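Local coordinates for protein YiiM (Escherichia coli, PDB 1O65) that is of unproven function but probably binds molybdenum and acts as an oxidoreductase on nitrogenous compounds, at residues 122-127 with 159-164; 109-114 with 175-180. All coordinates share one frame; numbering follows the deposited sequence.

Contact 1: 122-127 with 159-164; sequences LIQVSQ and SVIAPG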
ATOM      1  N   LEU A 122      -0.147   0.625  16.424  1.00 24.58           N
ATOM      2  CA  LEU A 122      -1.004  -0.386  15.846  1.00 23.67           C
ATOM      3  C   LEU A 122      -1.485   0.163  14.489  1.00 23.16           C
ATOM      4  O   LEU A 122      -2.035   1.264  14.424  1.00 21.69           O
ATOM      5  CB  LEU A 122      -2.227  -0.703  16.707  1.00 22.90           C
ATOM      6  CG  LEU A 122      -1.986  -1.480  17.990  1.00 23.72           C
ATOM      7  CD1 LEU A 122      -3.281  -1.652  18.771  1.00 21.62           C
ATOM      8  CD2 LEU A 122      -1.316  -2.822  17.715  1.00 21.58           C
ATOM      9  N   ILE A 123      -1.145  -0.563  13.434  1.00 22.10           N
ATOM     10  CA  ILE A 123      -1.487  -0.142  12.088  1.00 21.79           C
ATOM     11  C   ILE A 123      -2.289  -1.249  11.394  1.00 22.66           C
ATOM     12  O   ILE A 123      -2.151  -2.421  11.780  1.00 21.95           O
ATOM     13  CB  ILE A 123      -0.239   0.221  11.260  1.00 20.25           C
ATOM     14  CG1 ILE A 123       0.657  -0.976  11.016  1.00 17.99           C
ATOM     15  CG2 ILE A 123       0.511   1.361  11.959  1.00 19.53           C
ATOM     16  CD1 ILE A 123       1.847  -0.754  10.095  1.00 12.93           C
ATOM     17  N   GLN A 124      -3.137  -0.835  10.451  1.00 19.42           N
ATOM     18  CA  GLN A 124      -3.972  -1.762   9.734  1.00 17.78           C
ATOM     19  C   GLN A 124      -3.950  -1.529   8.222  1.00 16.83           C
ATOM     20  O   GLN A 124      -4.122  -0.412   7.764  1.00 14.00           O
ATOM     21  CB  GLN A 124      -5.420  -1.696  10.240  1.00 15.89           C
ATOM     22  CG  GLN A 124      -6.340  -2.698   9.496  1.00 13.69           C
ATOM     23  CD  GLN A 124      -7.693  -2.779  10.172  1.00 13.63           C
ATOM     24  OE1 GLN A 124      -8.365  -1.766  10.356  1.00 16.22           O
ATOM     25  NE2 GLN A 124      -8.130  -3.972  10.528  1.00 18.81           N
ATOM     26  N   VAL A 125      -3.809  -2.615   7.471  1.00 17.39           N
ATOM     27  CA  VAL A 125      -3.770  -2.514   5.994  1.00 18.46           C
ATOM     28  C   VAL A 125      -5.146  -2.071   5.524  1.00 18.44           C
ATOM     29  O   VAL A 125      -6.134  -2.716   5.857  1.00 18.37           O
ATOM     30  CB  VAL A 125      -3.351  -3.825   5.329  1.00 19.30           C
ATOM     31  CG1 VAL A 125      -3.407  -3.722   3.811  1.00 18.10           C
ATOM     32  CG2 VAL A 125      -1.950  -4.211   5.794  1.00 18.63           C
ATOM     33  N   SER A 126      -5.211  -0.961   4.797  1.00 18.57           N
ATOM     34  CA  SER A 126      -6.523  -0.419   4.417  1.00 19.27           C
ATOM     35  C   SER A 126      -6.829  -0.527   2.947  1.00 19.88           C
ATOM     36  O   SER A 126      -7.991  -0.530   2.539  1.00 20.79           O
ATOM     37  CB  SER A 126      -6.549   1.060   4.861  1.00 15.30           C
ATOM     38  OG  SER A 126      -5.696   1.779   3.967  1.00 19.66           O
ATOM     39  N   GLN A 127      -5.810  -0.639   2.094  1.00 21.52           N
ATOM     40  CA  GLN A 127      -6.041  -0.772   0.655  1.00 22.26           C
ATOM     41  C   GLN A 127      -4.720  -0.966  -0.086  1.00 23.15           C
ATOM     42  O   GLN A 127      -3.651  -0.621   0.430  1.00 23.65           O
ATOM     43  CB  GLN A 127      -6.684   0.517   0.090  1.00 19.30           C
ATOM     44  CG  GLN A 127      -5.785   1.746   0.254  1.00 21.37           C
ATOM     45  CD  GLN A 127      -6.304   2.946  -0.533  1.00 24.24           C
ATOM     46  OE1 GLN A 127      -7.278   3.609  -0.181  1.00 21.64           O
ATOM     47  NE2 GLN A 127      -5.675   3.214  -1.679  1.00 24.56           N
ATOM     48  N   SER A 159      -3.963   2.293   7.824  1.00 20.56           N
ATOM     49  CA  SER A 159      -4.633   3.274   8.678  1.00 22.64           C
ATOM     50  C   SER A 159      -3.941   3.119  10.046  1.00 23.49           C
ATOM     51  O   SER A 159      -3.360   2.053  10.329  1.00 24.91           O
ATOM     52  CB  SER A 159      -6.124   3.100   8.849  1.00 21.96           C
ATOM     53  OG  SER A 159      -6.428   1.827   9.361  1.00 24.63           O
ATOM     54  N   VAL A 160      -3.915   4.173  10.836  1.00 22.66           N
ATOM     55  CA  VAL A 160      -3.252   4.050  12.138  1.00 20.67           C
ATOM     56  C   VAL A 160      -4.307   3.736  13.179  1.00 21.58           C
ATOM     57  O   VAL A 160      -5.168   4.553  13.457  1.00 21.56           O
ATOM     58  CB  VAL A 160      -2.416   5.304  12.426  1.00 19.43           C
ATOM     59  CG1 VAL A 160      -1.916   5.354  13.861  1.00 17.54           C
ATOM     60  CG2 VAL A 160      -1.195   5.328  11.487  1.00 14.63           C
ATOM     61  N   ILE A 161      -4.262   2.522  13.743  1.00 21.81           N
ATOM     62  CA  ILE A 161      -5.211   2.106  14.754  1.00 21.88           C
ATOM     63  C   ILE A 161      -4.848   2.710  16.106  1.00 22.68           C
ATOM     64  O   ILE A 161      -5.731   3.177  16.811  1.00 23.39           O
ATOM     65  CB  ILE A 161      -5.306   0.581  14.859  1.00 22.31           C
ATOM     66  CG1 ILE A 161      -5.735  -0.066  13.540  1.00 18.68           C
ATOM     67  CG2 ILE A 161      -6.230   0.182  16.019  1.00 19.76           C
ATOM     68  CD1 ILE A 161      -6.967   0.502  12.889  1.00 15.81           C
ATOM     69  N   ALA A 162      -3.596   2.669  16.510  1.00 23.16           N
ATOM     70  CA  ALA A 162      -3.178   3.280  17.771  1.00 24.93           C
ATOM     71  C   ALA A 162      -1.862   4.039  17.526  1.00 25.89           C
ATOM     72  O   ALA A 162      -0.848   3.426  17.157  1.00 25.59           O
ATOM     73  CB  ALA A 162      -2.955   2.302  18.900  1.00 23.10           C
ATOM     74  N   PRO A 163      -1.942   5.354  17.708  1.00 25.21           N
ATOM     75  CA  PRO A 163      -0.764   6.190  17.527  1.00 25.61           C
ATOM     76  C   PRO A 163       0.280   5.908  18.577  1.00 25.20           C
ATOM     77  O   PRO A 163      -0.028   5.394  19.668  1.00 26.07           O
ATOM     78  CB  PRO A 163      -1.279   7.618  17.551  1.00 25.69           C
ATOM     79  CG  PRO A 163      -2.748   7.564  17.485  1.00 25.89           C
ATOM     80  CD  PRO A 163      -3.195   6.139  17.611  1.00 25.96           C
ATOM     81  N   GLY A 164       1.553   6.091  18.242  1.00 26.25           N
ATOM     82  CA  GLY A 164       2.609   5.838  19.217  1.00 28.41           C
ATOM     83  C   GLY A 164       4.007   5.981  18.641  1.00 30.58           C
ATOM     84  O   GLY A 164       4.185   6.220  17.442  1.00 32.00           O
TER
HETATM   85  O   HOH W   1      -8.307   0.184   8.462  1.00 19.89           O
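A classic beta bulge interrupts the antiparallel pairing of strand 121-128 with the end of strand 156-160, in the curled sheet of the MOSC domain. Ile161 and Ala162 both face Leu122, so the register slips by one residue between Leu122 and Ile123. Gln124 and Ser159 form a hydrogen-bonded pair: Gln124 N reaches Ser159 O at 2.9 Å, and Ser159 N returns to Gln124 O, both nearly straight and in the carbonyl planes. Ile123 and Val160 follow as a non-hydrogen-bonded pair. At the bulge Leu122 O accepts Ala162 N on a lone pair at 3.0 Å and, in a weak, bent bond, Ile161 N, while Leu122 N donates to Ala162 O.

The extra residue places Ile161 beside Leu122 and Gln124, on the face of Ser159 and Ala162. Ile161 CG1, anti to the carbonyl carbon (chi1 -59°), comes to 3.7 Å from Gln124 CB, and the two side chains cross obliquely, with CD1 near Gln124 OE1. Leu122 lies alongside Ala162, CB to CB 3.8 Å. Gln124 is extended, with CG anti to the backbone N (chi1 -179°). One water donates to Gln124 OE1 at 2.7 Å and accepts from Ser159 OG, bridging the two side chains, while Gln124 NE2 bonds to Gly113 O; both ends of the amide are held. Ser159 OG sits between its own N and carbonyl carbon (chi1 57°), the crowded position that keeps it close to Gln124 CB. On the other face Ile123 CG2 meets Val160 CG2 at 4.3 Å, and both residues pack on Leu46 of strand 43-47. The chain turns a corner at Ile161 and continues into strand 164-167 of a separate three-stranded sheet: a bulge at a strand end, where the chain passes from one beta-sheet to another.

Contact 2: 109-114 with 175-180; sequences NVYMGD and VSRVSD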
ATOM      1  N   ASN A 109       1.089 -12.146   0.331  1.00 20.12           N
ATOM      2  CA  ASN A 109       1.020 -12.706   1.687  1.00 22.31           C
ATOM      3  C   ASN A 109       0.589 -11.630   2.696  1.00 23.71           C
ATOM      4  O   ASN A 109       0.731 -11.814   3.910  1.00 24.64           O
ATOM      5  CB  ASN A 109       2.289 -13.421   2.109  1.00 17.01           C
ATOM      6  CG  ASN A 109       3.456 -12.516   2.336  1.00 18.84           C
ATOM      7  OD1 ASN A 109       3.469 -11.425   1.747  1.00 22.21           O
ATOM      8  ND2 ASN A 109       4.437 -12.892   3.162  1.00 18.92           N
ATOM      9  N   VAL A 110       0.197 -10.459   2.204  1.00 21.98           N
ATOM     10  CA  VAL A 110      -0.337  -9.419   3.091  1.00 23.13           C
ATOM     11  C   VAL A 110      -1.851  -9.362   2.851  1.00 22.56           C
ATOM     12  O   VAL A 110      -2.283  -9.278   1.700  1.00 21.86           O
ATOM     13  CB  VAL A 110       0.347  -8.072   2.891  1.00 24.24           C
ATOM     14  CG1 VAL A 110      -0.368  -6.917   3.576  1.00 23.89           C
ATOM     15  CG2 VAL A 110       1.768  -8.151   3.473  1.00 25.67           C
ATOM     16  N   TYR A 111      -2.644  -9.500   3.905  1.00 21.31           N
ATOM     17  CA  TYR A 111      -4.093  -9.495   3.742  1.00 21.41           C
ATOM     18  C   TYR A 111      -4.740  -8.172   4.141  1.00 21.22           C
ATOM     19  O   TYR A 111      -4.280  -7.462   5.048  1.00 19.31           O
ATOM     20  CB  TYR A 111      -4.696 -10.640   4.570  1.00 23.11           C
ATOM     21  CG  TYR A 111      -4.440 -12.028   4.000  1.00 27.00           C
ATOM     22  CD1 TYR A 111      -3.151 -12.549   3.999  1.00 26.66           C
ATOM     23  CD2 TYR A 111      -5.458 -12.802   3.453  1.00 28.24           C
ATOM     24  CE1 TYR A 111      -2.877 -13.794   3.498  1.00 28.39           C
ATOM     25  CE2 TYR A 111      -5.180 -14.065   2.940  1.00 30.60           C
ATOM     26  CZ  TYR A 111      -3.888 -14.550   2.961  1.00 30.76           C
ATOM     27  OH  TYR A 111      -3.576 -15.783   2.443  1.00 33.84           O
ATOM     28  N   MET A 112      -5.859  -7.860   3.484  1.00 20.40           N
ATOM     29  CA  MET A 112      -6.625  -6.645   3.806  1.00 18.20           C
ATOM     30  C   MET A 112      -7.078  -6.744   5.257  1.00 17.34           C
ATOM     31  O   MET A 112      -7.562  -7.807   5.631  1.00 17.90           O
ATOM     32  CB  MET A 112      -7.874  -6.588   2.931  1.00 17.39           C
ATOM     33  CG  MET A 112      -7.570  -6.520   1.436  1.00 17.43           C
ATOM     34  SD  MET A 112      -6.694  -5.010   0.970  1.00 16.60           S
ATOM     35  CE  MET A 112      -7.923  -3.801   1.405  1.00 15.45           C
ATOM     36  N   GLY A 113      -6.931  -5.700   6.044  1.00 16.90           N
ATOM     37  CA  GLY A 113      -7.317  -5.702   7.439  1.00 16.95           C
ATOM     38  C   GLY A 113      -6.176  -6.193   8.332  1.00 18.40           C
ATOM     39  O   GLY A 113      -6.368  -6.212   9.552  1.00 20.59           O
ATOM     40  N   ASP A 114      -5.053  -6.613   7.780  1.00 17.51           N
ATOM     41  CA  ASP A 114      -3.991  -7.116   8.670  1.00 20.65           C
ATOM     42  C   ASP A 114      -3.634  -6.000   9.651  1.00 20.56           C
ATOM     43  O   ASP A 114      -3.573  -4.826   9.276  1.00 20.78           O
ATOM     44  CB  ASP A 114      -2.756  -7.641   7.980  1.00 19.77           C
ATOM     45  CG  ASP A 114      -2.812  -9.044   7.428  1.00 22.05           C
ATOM     46  OD1 ASP A 114      -3.648  -9.904   7.794  1.00 19.33           O
ATOM     47  OD2 ASP A 114      -1.935  -9.327   6.560  1.00 24.23           O
ATOM     48  N   VAL A 175      -0.202  -9.186  14.174  1.00 21.15           N
ATOM     49  CA  VAL A 175      -0.917  -9.618  15.378  1.00 20.75           C
ATOM     50  C   VAL A 175      -2.299 -10.124  15.090  1.00 20.06           C
ATOM     51  O   VAL A 175      -2.782 -11.019  15.803  1.00 19.43           O
ATOM     52  CB  VAL A 175      -0.901  -8.530  16.470  1.00 24.79           C
ATOM     53  CG1 VAL A 175      -1.258  -7.146  15.930  1.00 24.61           C
ATOM     54  CG2 VAL A 175      -1.892  -8.885  17.567  1.00 30.72           C
ATOM     55  N   SER A 176      -3.003  -9.561  14.095  1.00 19.63           N
ATOM     56  CA  SER A 176      -4.321 -10.088  13.750  1.00 19.36           C
ATOM     57  C   SER A 176      -4.517 -10.223  12.235  1.00 20.93           C
ATOM     58  O   SER A 176      -4.157  -9.348  11.447  1.00 19.95           O
ATOM     59  CB  SER A 176      -5.448  -9.246  14.339  1.00 14.12           C
ATOM     60  OG  SER A 176      -5.404  -9.204  15.768  1.00 14.02           O
ATOM     61  N   ARG A 177      -5.043 -11.376  11.826  1.00 21.50           N
ATOM     62  CA  ARG A 177      -5.405 -11.655  10.451  1.00 22.69           C
ATOM     63  C   ARG A 177      -6.938 -11.723  10.448  1.00 22.88           C
ATOM     64  O   ARG A 177      -7.439 -12.682  11.018  1.00 22.41           O
ATOM     65  CB  ARG A 177      -4.845 -12.926   9.842  1.00 24.22           C
ATOM     66  CG  ARG A 177      -5.476 -13.145   8.436  1.00 23.83           C
ATOM     67  CD  ARG A 177      -4.419 -13.545   7.443  1.00 24.05           C
ATOM     68  NE  ARG A 177      -3.250 -12.718   7.402  1.00 21.71           N
ATOM     69  CZ  ARG A 177      -2.063 -13.113   6.956  1.00 24.15           C
ATOM     70  NH1 ARG A 177      -1.967 -14.357   6.526  1.00 27.08           N
ATOM     71  NH2 ARG A 177      -1.025 -12.294   6.927  1.00 23.76           N
ATOM     72  N   VAL A 178      -7.618 -10.730   9.843  1.00 22.58           N
ATOM     73  CA  VAL A 178      -9.082 -10.732  10.047  1.00 21.87           C
ATOM     74  C   VAL A 178      -9.907 -10.709   8.787  1.00 23.04           C
ATOM     75  O   VAL A 178     -11.082 -10.311   8.812  1.00 23.56           O
ATOM     76  CB  VAL A 178      -9.483  -9.578  10.983  1.00 19.25           C
ATOM     77  CG1 VAL A 178      -8.991  -9.832  12.420  1.00 16.10           C
ATOM     78  CG2 VAL A 178      -8.947  -8.251  10.486  1.00 14.83           C
ATOM     79  N   SER A 179      -9.309 -11.087   7.667  1.00 22.41           N
ATOM     80  CA  SER A 179     -10.005 -11.217   6.402  1.00 22.25           C
ATOM     81  C   SER A 179      -9.310 -12.324   5.595  1.00 24.45           C
ATOM     82  O   SER A 179      -8.203 -12.719   5.926  1.00 23.26           O
ATOM     83  CB  SER A 179      -9.968  -9.916   5.611  1.00 22.31           C
ATOM     84  OG  SER A 179      -8.959  -9.904   4.615  1.00 19.74           O
ATOM     85  N   ASP A 180      -9.926 -12.783   4.519  1.00 26.94           N
ATOM     86  CA  ASP A 180      -9.286 -13.766   3.655  1.00 30.24           C
ATOM     87  C   ASP A 180      -9.100 -13.162   2.269  1.00 29.68           C
ATOM     88  O   ASP A 180      -9.160 -13.849   1.261  1.00 30.77           O
ATOM     89  CB  ASP A 180     -10.007 -15.105   3.575  1.00 36.13           C
ATOM     90  CG  ASP A 180     -11.328 -14.950   2.860  1.00 43.30           C
ATOM     91  OD1 ASP A 180     -11.784 -13.782   2.804  1.00 47.52           O
ATOM     92  OD2 ASP A 180     -11.845 -15.981   2.356  1.00 50.17           O
TER
HETATM   93  O   HOH W   2      -6.246  -9.721   7.781  1.00 14.70           O
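Asn109 lies in the loop that leads into strand 115-118, and its carbonyl O lies 3.5 Å from Arg177 NH2. The Tyr111 ring, with CG anti to the carbonyl carbon (chi1 -72°), has Arg177 over one face: the arginine CD makes a CH-pi contact, 4.0 Å from the ring centroid, and the guanidinium overlaps the CD1-CE1 side, Arg177 CZ to Tyr111 CD1 3.2 Å, its plane turned 25° from the ring. Met112 sends its bent side chain toward helix 183-191, but its carbonyl O accepts Ser179 OG on a lone pair at 2.7 Å. Gly113, at positive phi (89°), is the third residue of a type II turn from Tyr111 to Asp114; a CB there would clash with the preceding carbonyl O and crowd Val178 CG2. Asp114 ends the turn, and Arg177 grips it side-on with two nitrogens. NE donates to the syn lone pair of OD1 at 2.9 Å, close to the guanidinium plane, while NH2 reaches OD2 from above the carboxylate plane. Tyr111 N also donates to OD2, so the salt bridge is pinned to the turn, and a water links OD1, Met112 O and Val178 N. An alanine in place of Arg177 would remove both salt-bridge bonds and the cover over the Tyr111 face, and would probably loosen the hold of the 175-180 segment on the turn. It is a type II beta turn with glycine third, its last residue joined to a neighbouring strand end by a bidentate Asp-Arg salt bridge.

The two contacts lie about 12 Å apart between centres and meet through strand 121-128. Two probable hydrogen bonds join them: Val125 N to Asp114 O at 2.9 Å, and Gln124 NE2 to Gly113 O at 3.0 Å, so the turn of contact 2 is held against one edge of this strand while contact 1 occupies the other. Met112 CE also packs on Ser126 O. Both contacts reach the same mixed sheet, contact 1 through the pairing of 121-128 with 156-160 and contact 2 at the end of the pairing of 115-118 with 172-176. In sequence, segments 122-127 and 159-164 both fall between 109-114 and 175-180.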